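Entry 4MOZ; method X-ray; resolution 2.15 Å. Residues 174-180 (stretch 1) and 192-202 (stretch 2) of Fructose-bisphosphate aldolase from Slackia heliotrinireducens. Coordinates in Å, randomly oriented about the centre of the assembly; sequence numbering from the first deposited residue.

Stretch 1, residues 174-180: VLWIYPR
Stretch 2 192-202: TTIAGAAGVAL

A strand can pack on a helix without a single hydrogen bond between them, here largely through small helix residues meeting larger apolar ones on the strand and the loop after it. In this aldolase the strand, 174-177, is extended (phi -85 to -126°, psi 104 to 127°) and leads into a loop. The helix spans all of 192-202, with phi/psi near -62/-42°. Their N-to-C directions diverge by 150°, nearly antiparallel, and the axes approach to 8.9 Å. In register, Ile-177 CA lies 5.9 Å from Ala-197 CA, and Leu-175 CA 6.6 Å from Ala-201 CA.

Along the helix, Thr-192 remains out of reach, whereas Thr-193 (chi1 m) points toward stretch 1, with CG2 3.6 Å from CG of Pro-179 (phi/psi -55/117°, C-gamma exo); threonine suits this place because its methyl can meet the proline ring while its hydroxyl is satisfied elsewhere in the structure. Ile-194 and Ala-195 make no contact, and neither does Gly-196, whose N donates a hydrogen bond to Thr-192 O (2.9 Å).

One turn beyond Thr-193, Ala-197 is the most covered residue of the helix. Its CB touches Ile-177 CG2 at 3.5 Å and Pro-179 CD at 3.9 Å, a methyl small enough to let the backbones come close. Ile-177 (chi1 m, chi2 t), the most covered residue of the whole contact, also brings CD1 to 3.5 Å from Ala-197 O, a van der Waals contact.

Ala-198 points away and Gly-199 makes no contact. Val-200 (chi1 t) then offers CG1, an apolar methyl, to Ile-177 CD1 at 4.3 Å. Ala-201, its N joined to Ala-197 O by a weak 3.3 Å hydrogen bond, places CB 3.7 Å from Ile-177 CD1 and 4.4 Å from CD1 of Leu-175 (chi1 m, chi2 t). Leu-202 turns away.

Strand alternation completes the fit: Leu-175 and Ile-177 face the helix, while Val-174 and Trp-176 stay out of reach. The contact buries 287 Å², both sides summed, mostly by apolar packing.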

# COMPACT_ATOMS: atom_id res chain seq x y z
N VAL C 174 13.61 15.00 16.10
CA VAL C 174 12.92 14.94 17.39
C VAL C 174 11.70 14.03 17.24
O VAL C 174 10.85 14.26 16.38
CB VAL C 174 12.46 16.34 17.87
CG1 VAL C 174 11.81 16.25 19.25
CG2 VAL C 174 13.63 17.32 17.89
N LEU C 175 11.62 13.00 18.08
CA LEU C 175 10.45 12.15 18.10
C LEU C 175 9.60 12.44 19.34
O LEU C 175 10.11 12.44 20.45
CB LEU C 175 10.84 10.67 18.07
CG LEU C 175 11.58 10.15 16.83
CD1 LEU C 175 11.93 8.68 17.01
CD2 LEU C 175 10.75 10.35 15.56
N TRP C 176 8.32 12.71 19.12
CA TRP C 176 7.35 12.73 20.21
C TRP C 176 6.91 11.32 20.39
O TRP C 176 6.45 10.69 19.45
CB TRP C 176 6.14 13.56 19.83
CG TRP C 176 6.31 15.05 19.91
CD1 TRP C 176 5.68 15.92 20.80
CD2 TRP C 176 7.13 15.91 19.05
NE1 TRP C 176 6.06 17.21 20.56
CE2 TRP C 176 6.93 17.28 19.52
CE3 TRP C 176 7.98 15.69 17.97
CZ2 TRP C 176 7.56 18.37 18.93
CZ3 TRP C 176 8.62 16.79 17.39
CH2 TRP C 176 8.41 18.10 17.86
N ILE C 177 7.04 10.79 21.59
CA ILE C 177 6.59 9.43 21.82
C ILE C 177 5.61 9.36 22.99
O ILE C 177 6.01 9.46 24.15
CB ILE C 177 7.76 8.43 21.98
CG1 ILE C 177 8.69 8.50 20.75
CG2 ILE C 177 7.21 7.02 22.15
CD1 ILE C 177 9.70 7.37 20.63
N TYR C 178 4.34 9.21 22.64
CA TYR C 178 3.26 9.16 23.62
C TYR C 178 2.54 7.82 23.52
O TYR C 178 1.64 7.66 22.69
CB TYR C 178 2.24 10.27 23.35
CG TYR C 178 2.78 11.67 23.43
CD1 TYR C 178 3.53 12.11 24.52
CD2 TYR C 178 2.50 12.59 22.42
CE1 TYR C 178 4.01 13.40 24.59
CE2 TYR C 178 2.96 13.89 22.49
CZ TYR C 178 3.71 14.29 23.57
OH TYR C 178 4.17 15.58 23.63
N PRO C 179 2.95 6.83 24.34
CA PRO C 179 2.21 5.58 24.33
C PRO C 179 0.73 5.83 24.60
O PRO C 179 0.36 6.34 25.65
CB PRO C 179 2.88 4.78 25.45
CG PRO C 179 4.29 5.28 25.45
CD PRO C 179 4.17 6.75 25.16
N ARG C 180 -0.10 5.49 23.63
CA ARG C 180 -1.52 5.77 23.70
C ARG C 180 -2.31 4.70 22.98
O ARG C 180 -1.94 4.24 21.90
CB ARG C 180 -1.83 7.14 23.09
CG ARG C 180 -3.26 7.62 23.35
CD ARG C 180 -3.44 9.08 22.92
NE ARG C 180 -2.56 9.97 23.66
CZ ARG C 180 -2.19 11.18 23.25
NH1 ARG C 180 -2.63 11.67 22.10
NH2 ARG C 180 -1.37 11.91 24.00
N THR C 192 7.60 3.42 34.06
CA THR C 192 8.09 2.40 33.12
C THR C 192 7.66 2.69 31.69
O THR C 192 8.41 2.42 30.74
CB THR C 192 7.61 0.98 33.50
OG1 THR C 192 6.19 0.96 33.60
CG2 THR C 192 8.23 0.51 34.82
N THR C 193 6.46 3.24 31.53
CA THR C 193 5.95 3.61 30.22
C THR C 193 6.80 4.71 29.59
O THR C 193 7.17 4.63 28.42
CB THR C 193 4.48 4.07 30.32
OG1 THR C 193 3.69 3.01 30.87
CG2 THR C 193 3.94 4.44 28.95
N ILE C 194 7.10 5.74 30.39
CA ILE C 194 7.90 6.87 29.94
C ILE C 194 9.33 6.43 29.61
O ILE C 194 9.91 6.87 28.62
CB ILE C 194 7.92 8.00 31.00
CG1 ILE C 194 6.48 8.46 31.34
CG2 ILE C 194 8.80 9.17 30.57
CD1 ILE C 194 5.65 8.92 30.16
N ALA C 195 9.88 5.55 30.44
CA ALA C 195 11.22 5.00 30.22
C ALA C 195 11.27 4.15 28.95
O ALA C 195 12.22 4.26 28.16
CB ALA C 195 11.68 4.21 31.43
N GLY C 196 10.24 3.33 28.75
CA GLY C 196 10.11 2.51 27.54
C GLY C 196 10.10 3.35 26.28
O GLY C 196 10.83 3.08 25.32
N ALA C 197 9.26 4.39 26.29
CA ALA C 197 9.13 5.33 25.18
C ALA C 197 10.47 5.99 24.85
O ALA C 197 10.85 6.09 23.69
CB ALA C 197 8.08 6.38 25.50
N ALA C 198 11.18 6.42 25.89
CA ALA C 198 12.48 7.05 25.73
C ALA C 198 13.50 6.12 25.08
O ALA C 198 14.27 6.55 24.22
CB ALA C 198 12.99 7.55 27.08
N GLY C 199 13.50 4.85 25.49
CA GLY C 199 14.41 3.85 24.92
C GLY C 199 14.15 3.53 23.46
O GLY C 199 15.08 3.28 22.69
N VAL C 200 12.87 3.54 23.06
CA VAL C 200 12.50 3.28 21.67
C VAL C 200 13.08 4.35 20.74
O VAL C 200 13.62 4.03 19.67
CB VAL C 200 10.97 3.18 21.50
CG1 VAL C 200 10.57 3.22 20.02
CG2 VAL C 200 10.44 1.92 22.16
N ALA C 201 13.00 5.61 21.17
CA ALA C 201 13.51 6.73 20.38
C ALA C 201 14.98 6.56 20.03
O ALA C 201 15.40 6.88 18.91
CB ALA C 201 13.28 8.04 21.10
N LEU C 202 15.76 6.07 20.99
CA LEU C 202 17.17 5.75 20.75
C LEU C 202 17.32 4.67 19.68
O LEU C 202 18.12 4.82 18.75
CB LEU C 202 17.87 5.31 22.04
CG LEU C 202 19.32 4.80 21.88
CD1 LEU C 202 20.24 5.88 21.32
CD2 LEU C 202 19.86 4.28 23.20